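Local coordinates for beta-1,4-galactanase (Humicola insolens, PDB 1HJQ), which hydrolyses beta-1,4-galactosidic linkages in type I arabinogalactans as a family 53 glycoside hydrolase of clan GH-A, at residues A66-K70 with F120-I125; E135-G139 with T187-W191; G75-N79 with G124-D128. All coordinates share one frame; numbering follows the deposited sequence.

Overall arrangement
Following the chain from the N terminus, helix 59-71 leads through a short turn into strand 75-80, and helix 102-123 then runs on to strand 129-132. Contact 1 (66-70 with 120-125) closes the loop between the two helices; contact 3 (75-79 with 124-128) starts later and ends on the same connection, sharing Gly124 and Ile125. Their centres are 7 Å apart, and Phe120 and Ala66 touch Leu76 across them, so two barrel helices are joined to the strand they cover. Contact 2 (135-139 with 187-191) opens only after both have closed, its centre 31 Å from that of contact 1, and ties a loop following strand 129-132 to helix 185-198.

Contact 1: residues A66-K70 with F120-I125; sequences ARRAK and FADAGI
Ala66, Arg67 and Lys70 of helix 59-71 meet Phe120 and Ala123 to Ile125 in an apolar contact edged by one polar bond, Lys70 to Gly124, joining two neighbouring helices on the outside of the TIM barrel where helix 102-123 ends. On the buried side, Ala66 CB lies 3.5 Å from Ile125 CG2 and 3.7 Å from Phe120 CE2, so one methyl serves both partners; it meets the Phe120 ring at its edge, in the ring plane. The other branch of Ile125 reaches the helix backbone, with CD1 3.5 Å from Arg67 CA. Leu76 of strand 75-80 touches Ala66, Phe120 and Ile125, which places this apolar layer against the barrel wall.

Toward the solvent, Lys70 is fully extended, with CG opposite the backbone N (chi1 179°), and this carries NZ to 2.9 Å from Gly124 O. The C=O...NZ angle of this hydrogen bond is 153°, with the donor tilted 27° from the carbonyl plane. Gly124 has positive phi and belongs to a Schellman motif closing helix 102-123. The lysine ammonium therefore grips a carbonyl just beyond a helix C terminus, where its positive charge would probably be favoured by the helix dipole.

Contact 2: residues E135-G139 with T187-W191; sequences EITQG and TQNWW
Trp191 turns an edge of its indole toward the backbone of the 135-139 loop: Thr137 O lies near the ring plane, 3.1 Å from CD1, and Gly139 N is also at this edge. Trp190, one residue earlier on helix 185-198, has Thr187 O in plane at its own edge, while Thr137 O and Gln138 NE2 approach it obliquely. Trp150, outside the two segments, packs edge-to-face with both indoles. The contact thus joins a loop following barrel strand 129-132 to a helix of the TIM barrel; the loop carries Glu135, the proton donor of the active site.

Further round Trp191, Ile136 comes obliquely to the benzo part, its CD1 3.9 Å from CZ2. The Trp191 side chain leaves the helix with CG opposite the backbone N (chi1 -161°), which brings the indole up to the loop; Leu157 of helix 150-165 touches both Trp191 and Ile136. An alanine in place of Trp191 is likely to open a gap beside Ile136 and deprive the loop backbone of its edge contact.

Gln138 crosses Trp190 at about a right angle, yet its amide plane is only 20° from the ring plane, and NE2 comes within 4.1 Å of CH2. Its OE1 is held by Thr147. The hydroxyl OG1 of Thr137 is hydrogen-bonded to Asp180 OD1, which would help fix the rotation of the side chain and leaves the methyl for the helix: Thr137 CG2 meets Thr187 CG2 at 3.5 Å.

Contact 3: residues G75-N79 with G124-D128; sequences GLYIN and GIQVD
Leu76 and Ile78 of strand 75-80 meet Ile125, Val127 and Asp128 of the connection that follows helix 102-123, the two short segments running 87° apart. The side chains also cross steeply: Leu76 stands at about a right angle to Ile125, and Ile78 to Val127. Leu76 CD2 reaches Ile125 CG2 at 3.7 Å and lies 4.0 Å from Val127 CG2. Val127 CG1 packs on Ile78 CG1 at 3.6 Å, while CG2 approaches both Leu76 CD2 and Ile78 CG1. Phe120 touches Ile78 and Val127, so the preceding helix packs against the same cluster.

Asp128 points its side chain toward the strand and holds the backbone of Leu76 by two hydrogen bonds. With CG opposite the carbonyl carbon (chi1 -60°), the carboxylate swings to the strand amide, and Leu76 N donates to Asp128 OD2 over 3.0 Å. This bond is nearly straight, 173° at the hydrogen, and uses the anti lone pair of OD2. In return Asp128 N donates to Leu76 O at 2.9 Å, along a more bent path. Both backbone polar groups of Leu76 are thereby bound by a single residue. Gln126 NE2 hydrogen-bonds to Val127 O and to Pro171 O, tying the connection to a further loop.

Immediately afterwards the chain enters strand 129-132, whose Ile129 is hydrogen-bonded to the backbone of Leu76. Strand 75-80, helix 102-123 and parallel strand 129-132 thus form a beta-alpha-beta crossover, the connection that recurs between neighbouring strands of a (beta/alpha)8 barrel.

Contact 1: residues A66-K70 with F120-I125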
loop_
_atom_site.group_PDB
_atom_site.type_symbol
_atom_site.label_atom_id
_atom_site.label_comp_id
_atom_site.label_asym_id
_atom_site.label_seq_id
_atom_site.Cartn_x
_atom_site.Cartn_y
_atom_site.Cartn_z
ATOM N N ALA A 66 2.666 14.823 -1.791
ATOM C CA ALA A 66 1.772 15.057 -0.665
ATOM C C ALA A 66 1.115 16.426 -0.788
ATOM O O ALA A 66 -0.110 16.545 -0.786
ATOM C CB ALA A 66 2.548 14.961 0.637
ATOM N N ARG A 67 1.938 17.458 -0.908
ATOM C CA ARG A 67 1.437 18.810 -1.021
ATOM C C ARG A 67 0.369 18.862 -2.111
ATOM O O ARG A 67 -0.703 19.431 -1.913
ATOM C CB ARG A 67 2.595 19.756 -1.326
ATOM C CG ARG A 67 2.294 21.218 -1.098
ATOM C CD ARG A 67 3.566 22.032 -1.216
ATOM N NE ARG A 67 4.456 21.838 -0.073
ATOM C CZ ARG A 67 5.782 21.927 -0.140
ATOM N NH1 ARG A 67 6.369 22.199 -1.299
ATOM N NH2 ARG A 67 6.523 21.754 0.948
ATOM N N ARG A 68 0.648 18.247 -3.253
ATOM C CA ARG A 68 -0.319 18.229 -4.347
ATOM C C ARG A 68 -1.578 17.461 -3.954
ATOM O O ARG A 68 -2.689 17.924 -4.176
ATOM C CB ARG A 68 0.297 17.595 -5.602
ATOM C CG ARG A 68 1.230 18.522 -6.373
ATOM C CD ARG A 68 1.890 17.818 -7.555
ATOM N NE ARG A 68 0.909 17.241 -8.472
ATOM C CZ ARG A 68 1.220 16.652 -9.623
ATOM N NH1 ARG A 68 2.490 16.565 -9.997
ATOM N NH2 ARG A 68 0.260 16.152 -10.396
ATOM N N ALA A 69 -1.396 16.281 -3.373
ATOM C CA ALA A 69 -2.518 15.451 -2.953
ATOM C C ALA A 69 -3.435 16.209 -1.994
ATOM O O ALA A 69 -4.661 16.101 -2.072
ATOM C CB ALA A 69 -1.999 14.189 -2.289
ATOM N N LYS A 70 -2.824 16.970 -1.093
ATOM C CA LYS A 70 -3.549 17.760 -0.111
ATOM C C LYS A 70 -4.362 18.874 -0.793
ATOM O O LYS A 70 -5.514 19.124 -0.433
ATOM C CB LYS A 70 -2.548 18.364 0.880
ATOM C CG LYS A 70 -3.149 19.249 1.963
ATOM C CD LYS A 70 -2.046 19.995 2.713
ATOM C CE LYS A 70 -2.601 20.885 3.821
ATOM N NZ LYS A 70 -1.512 21.663 4.490
ATOM N N PHE A 120 7.390 15.858 6.951
ATOM C CA PHE A 120 6.029 16.200 6.557
ATOM C C PHE A 120 5.431 17.195 7.551
ATOM O O PHE A 120 4.775 18.159 7.160
ATOM C CB PHE A 120 5.148 14.949 6.495
ATOM C CG PHE A 120 5.416 14.082 5.306
ATOM C CD1 PHE A 120 6.296 13.010 5.391
ATOM C CD2 PHE A 120 4.810 14.356 4.088
ATOM C CE1 PHE A 120 6.571 12.222 4.278
ATOM C CE2 PHE A 120 5.078 13.576 2.967
ATOM C CZ PHE A 120 5.959 12.509 3.062
ATOM N N ALA A 121 5.664 16.953 8.837
ATOM C CA ALA A 121 5.158 17.824 9.889
ATOM C C ALA A 121 5.636 19.256 9.675
ATOM O O ALA A 121 4.839 20.195 9.675
ATOM C CB ALA A 121 5.624 17.322 11.241
ATOM N N ASP A 122 6.943 19.415 9.495
ATOM C CA ASP A 122 7.526 20.732 9.286
ATOM C C ASP A 122 7.023 21.365 7.994
ATOM O O ASP A 122 6.961 22.590 7.876
ATOM C CB ASP A 122 9.056 20.641 9.245
ATOM C CG ASP A 122 9.646 20.126 10.547
ATOM O OD1 ASP A 122 8.947 20.170 11.589
ATOM O OD2 ASP A 122 10.817 19.689 10.523
ATOM N N ALA A 123 6.672 20.525 7.025
ATOM C CA ALA A 123 6.180 21.003 5.744
ATOM C C ALA A 123 4.706 21.362 5.834
ATOM O O ALA A 123 4.148 21.936 4.906
ATOM C CB ALA A 123 6.390 19.951 4.691
ATOM N N GLY A 124 4.080 21.023 6.957
ATOM C CA GLY A 124 2.671 21.322 7.141
ATOM C C GLY A 124 1.758 20.329 6.444
ATOM O O GLY A 124 0.585 20.617 6.189
ATOM N N ILE A 125 2.308 19.159 6.128
ATOM C CA ILE A 125 1.570 18.090 5.462
ATOM C C ILE A 125 1.075 17.115 6.526
ATOM O O ILE A 125 1.836 16.711 7.397
ATOM C CB ILE A 125 2.484 17.288 4.498
ATOM C CG1 ILE A 125 3.131 18.218 3.460
ATOM C CG2 ILE A 125 1.684 16.169 3.843
ATOM C CD1 ILE A 125 2.177 18.788 2.449
#

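Contact 2: residues E135-G139 with T187-W191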
loop_
_atom_site.group_PDB
_atom_site.type_symbol
_atom_site.label_atom_id
_atom_site.label_comp_id
_atom_site.label_asym_id
_atom_site.label_seq_id
_atom_site.Cartn_x
_atom_site.Cartn_y
_atom_site.Cartn_z
ATOM N N GLU A 135 4.813 -5.043 2.550
ATOM C CA GLU A 135 4.683 -6.486 2.357
ATOM C C GLU A 135 5.845 -7.189 3.061
ATOM O O GLU A 135 6.558 -7.987 2.449
ATOM C CB GLU A 135 4.699 -6.848 0.862
ATOM C CG GLU A 135 3.578 -6.231 0.035
ATOM C CD GLU A 135 3.395 -6.909 -1.328
ATOM O OE1 GLU A 135 4.395 -7.095 -2.052
ATOM O OE2 GLU A 135 2.248 -7.251 -1.684
ATOM N N ILE A 136 6.030 -6.882 4.343
ATOM C CA ILE A 136 7.112 -7.467 5.123
ATOM C C ILE A 136 6.838 -8.881 5.647
ATOM O O ILE A 136 7.310 -9.248 6.719
ATOM C CB ILE A 136 7.489 -6.549 6.313
ATOM C CG1 ILE A 136 6.262 -6.287 7.199
ATOM C CG2 ILE A 136 8.052 -5.237 5.782
ATOM C CD1 ILE A 136 6.527 -5.379 8.412
ATOM N N THR A 137 6.105 -9.679 4.873
ATOM C CA THR A 137 5.774 -11.048 5.261
ATOM C C THR A 137 7.000 -11.886 5.618
ATOM O O THR A 137 6.944 -12.719 6.522
ATOM C CB THR A 137 5.036 -11.782 4.146
ATOM O OG1 THR A 137 3.993 -10.948 3.630
ATOM C CG2 THR A 137 4.443 -13.063 4.680
ATOM N N GLN A 138 8.093 -11.694 4.888
ATOM C CA GLN A 138 9.321 -12.432 5.171
ATOM C C GLN A 138 10.269 -11.502 5.921
ATOM O O GLN A 138 11.494 -11.649 5.856
ATOM C CB GLN A 138 9.990 -12.923 3.880
ATOM C CG GLN A 138 9.188 -13.958 3.092
ATOM C CD GLN A 138 8.660 -15.100 3.963
ATOM O OE1 GLN A 138 9.417 -15.763 4.675
ATOM N NE2 GLN A 138 7.349 -15.332 3.901
ATOM N N GLY A 139 9.685 -10.537 6.624
ATOM C CA GLY A 139 10.481 -9.593 7.384
ATOM C C GLY A 139 10.934 -8.393 6.569
ATOM O O GLY A 139 10.477 -8.186 5.444
ATOM N N THR A 187 -0.791 -17.470 7.062
ATOM C CA THR A 187 0.357 -16.579 6.942
ATOM C C THR A 187 0.155 -15.399 7.908
ATOM O O THR A 187 0.999 -15.120 8.749
ATOM C CB THR A 187 0.497 -16.005 5.517
ATOM O OG1 THR A 187 0.479 -17.056 4.542
ATOM C CG2 THR A 187 1.817 -15.250 5.397
ATOM N N GLN A 188 -0.981 -14.722 7.781
ATOM C CA GLN A 188 -1.300 -13.578 8.651
ATOM C C GLN A 188 -1.197 -13.914 10.143
ATOM O O GLN A 188 -0.772 -13.077 10.954
ATOM C CB GLN A 188 -2.710 -13.083 8.410
ATOM C CG GLN A 188 -3.044 -12.654 6.966
ATOM C CD GLN A 188 -2.033 -11.692 6.348
ATOM O OE1 GLN A 188 -1.534 -10.753 6.996
ATOM N NE2 GLN A 188 -1.758 -11.904 5.069
ATOM N N ASN A 189 -1.598 -15.145 10.485
ATOM C CA ASN A 189 -1.603 -15.668 11.855
ATOM C C ASN A 189 -0.180 -16.006 12.296
ATOM O O ASN A 189 0.242 -15.566 13.362
ATOM C CB ASN A 189 -2.529 -16.913 11.957
ATOM C CG ASN A 189 -2.695 -17.414 13.398
ATOM O OD1 ASN A 189 -2.380 -16.690 14.344
ATOM N ND2 ASN A 189 -3.209 -18.640 13.567
ATOM N N TRP A 190 0.531 -16.805 11.500
ATOM C CA TRP A 190 1.921 -17.184 11.772
ATOM C C TRP A 190 2.797 -15.943 12.030
ATOM O O TRP A 190 3.510 -15.840 13.032
ATOM C CB TRP A 190 2.433 -17.960 10.557
ATOM C CG TRP A 190 3.906 -18.043 10.389
ATOM C CD1 TRP A 190 4.752 -18.872 11.052
ATOM C CD2 TRP A 190 4.704 -17.329 9.433
ATOM N NE1 TRP A 190 6.030 -18.732 10.567
ATOM C CE2 TRP A 190 6.028 -17.790 9.571
ATOM C CE3 TRP A 190 4.428 -16.347 8.471
ATOM C CZ2 TRP A 190 7.082 -17.305 8.781
ATOM C CZ3 TRP A 190 5.482 -15.861 7.680
ATOM C CH2 TRP A 190 6.789 -16.345 7.845
ATOM N N TRP A 191 2.736 -14.997 11.108
ATOM C CA TRP A 191 3.521 -13.783 11.227
ATOM C C TRP A 191 3.257 -12.977 12.502
ATOM O O TRP A 191 4.148 -12.817 13.344
ATOM C CB TRP A 191 3.281 -12.880 10.022
ATOM C CG TRP A 191 4.363 -11.877 9.852
ATOM C CD1 TRP A 191 5.521 -12.033 9.145
ATOM C CD2 TRP A 191 4.410 -10.563 10.416
ATOM N NE1 TRP A 191 6.288 -10.897 9.229
ATOM C CE2 TRP A 191 5.629 -9.976 10.004
ATOM C CE3 TRP A 191 3.544 -9.825 11.231
ATOM C CZ2 TRP A 191 6.001 -8.683 10.376
ATOM C CZ3 TRP A 191 3.913 -8.548 11.600
ATOM C CH2 TRP A 191 5.132 -7.986 11.172
#

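Contact 3: residues G75-N79 with G124-D128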
loop_
_atom_site.group_PDB
_atom_site.type_symbol
_atom_site.label_atom_id
_atom_site.label_comp_id
_atom_site.label_asym_id
_atom_site.label_seq_id
_atom_site.Cartn_x
_atom_site.Cartn_y
_atom_site.Cartn_z
ATOM N N GLY A 75 -6.488 12.521 1.294
ATOM C CA GLY A 75 -5.736 12.134 2.472
ATOM C C GLY A 75 -4.424 11.495 2.056
ATOM O O GLY A 75 -4.225 11.147 0.881
ATOM N N LEU A 76 -3.534 11.312 3.021
ATOM C CA LEU A 76 -2.228 10.751 2.744
ATOM C C LEU A 76 -1.912 9.458 3.503
ATOM O O LEU A 76 -2.126 9.354 4.708
ATOM C CB LEU A 76 -1.165 11.807 3.057
ATOM C CG LEU A 76 0.298 11.434 2.836
ATOM C CD1 LEU A 76 0.534 11.140 1.354
ATOM C CD2 LEU A 76 1.182 12.572 3.307
ATOM N N TYR A 77 -1.390 8.481 2.772
ATOM C CA TYR A 77 -0.999 7.189 3.321
ATOM C C TYR A 77 0.452 6.990 2.854
ATOM O O TYR A 77 0.714 6.715 1.671
ATOM C CB TYR A 77 -1.948 6.108 2.771
ATOM C CG TYR A 77 -1.547 4.641 2.935
ATOM C CD1 TYR A 77 -0.347 4.260 3.549
ATOM C CD2 TYR A 77 -2.358 3.633 2.407
ATOM C CE1 TYR A 77 0.029 2.916 3.619
ATOM C CE2 TYR A 77 -1.992 2.287 2.469
ATOM C CZ TYR A 77 -0.801 1.932 3.069
ATOM O OH TYR A 77 -0.438 0.599 3.085
ATOM N N ILE A 78 1.388 7.178 3.784
ATOM C CA ILE A 78 2.813 7.032 3.501
ATOM C C ILE A 78 3.209 5.571 3.655
ATOM O O ILE A 78 2.997 4.966 4.701
ATOM C CB ILE A 78 3.673 7.907 4.453
ATOM C CG1 ILE A 78 3.425 9.394 4.167
ATOM C CG2 ILE A 78 5.158 7.572 4.283
ATOM C CD1 ILE A 78 3.970 9.884 2.829
ATOM N N ASN A 79 3.791 5.022 2.597
ATOM C CA ASN A 79 4.200 3.627 2.547
ATOM C C ASN A 79 5.720 3.477 2.520
ATOM O O ASN A 79 6.338 3.549 1.458
ATOM C CB ASN A 79 3.564 3.003 1.299
ATOM C CG ASN A 79 4.161 1.662 0.918
ATOM O OD1 ASN A 79 4.214 1.337 -0.261
ATOM N ND2 ASN A 79 4.592 0.877 1.899
ATOM N N GLY A 124 4.080 21.023 6.957
ATOM C CA GLY A 124 2.671 21.322 7.141
ATOM C C GLY A 124 1.758 20.329 6.444
ATOM O O GLY A 124 0.585 20.617 6.189
ATOM N N ILE A 125 2.308 19.159 6.128
ATOM C CA ILE A 125 1.570 18.090 5.462
ATOM C C ILE A 125 1.075 17.115 6.526
ATOM O O ILE A 125 1.836 16.711 7.397
ATOM C CB ILE A 125 2.484 17.288 4.498
ATOM C CG1 ILE A 125 3.131 18.218 3.460
ATOM C CG2 ILE A 125 1.684 16.169 3.843
ATOM C CD1 ILE A 125 2.177 18.788 2.449
ATOM N N GLN A 126 -0.191 16.730 6.465
ATOM C CA GLN A 126 -0.700 15.784 7.441
ATOM C C GLN A 126 -0.673 14.363 6.885
ATOM O O GLN A 126 -1.263 14.088 5.837
ATOM C CB GLN A 126 -2.129 16.140 7.854
ATOM C CG GLN A 126 -2.753 15.158 8.848
ATOM C CD GLN A 126 -1.920 14.985 10.120
ATOM O OE1 GLN A 126 -1.636 15.956 10.834
ATOM N NE2 GLN A 126 -1.528 13.744 10.409
ATOM N N VAL A 127 0.027 13.476 7.590
ATOM C CA VAL A 127 0.122 12.073 7.211
ATOM C C VAL A 127 -0.987 11.371 7.984
ATOM O O VAL A 127 -1.042 11.459 9.206
ATOM C CB VAL A 127 1.482 11.464 7.626
ATOM C CG1 VAL A 127 1.575 10.029 7.147
ATOM C CG2 VAL A 127 2.623 12.287 7.060
ATOM N N ASP A 128 -1.867 10.673 7.276
ATOM C CA ASP A 128 -2.984 9.983 7.911
ATOM C C ASP A 128 -2.728 8.517 8.241
ATOM O O ASP A 128 -3.197 8.017 9.266
ATOM C CB ASP A 128 -4.211 10.136 7.028
ATOM C CG ASP A 128 -4.585 11.587 6.838
ATOM O OD1 ASP A 128 -5.007 12.207 7.835
ATOM O OD2 ASP A 128 -4.434 12.117 5.713
#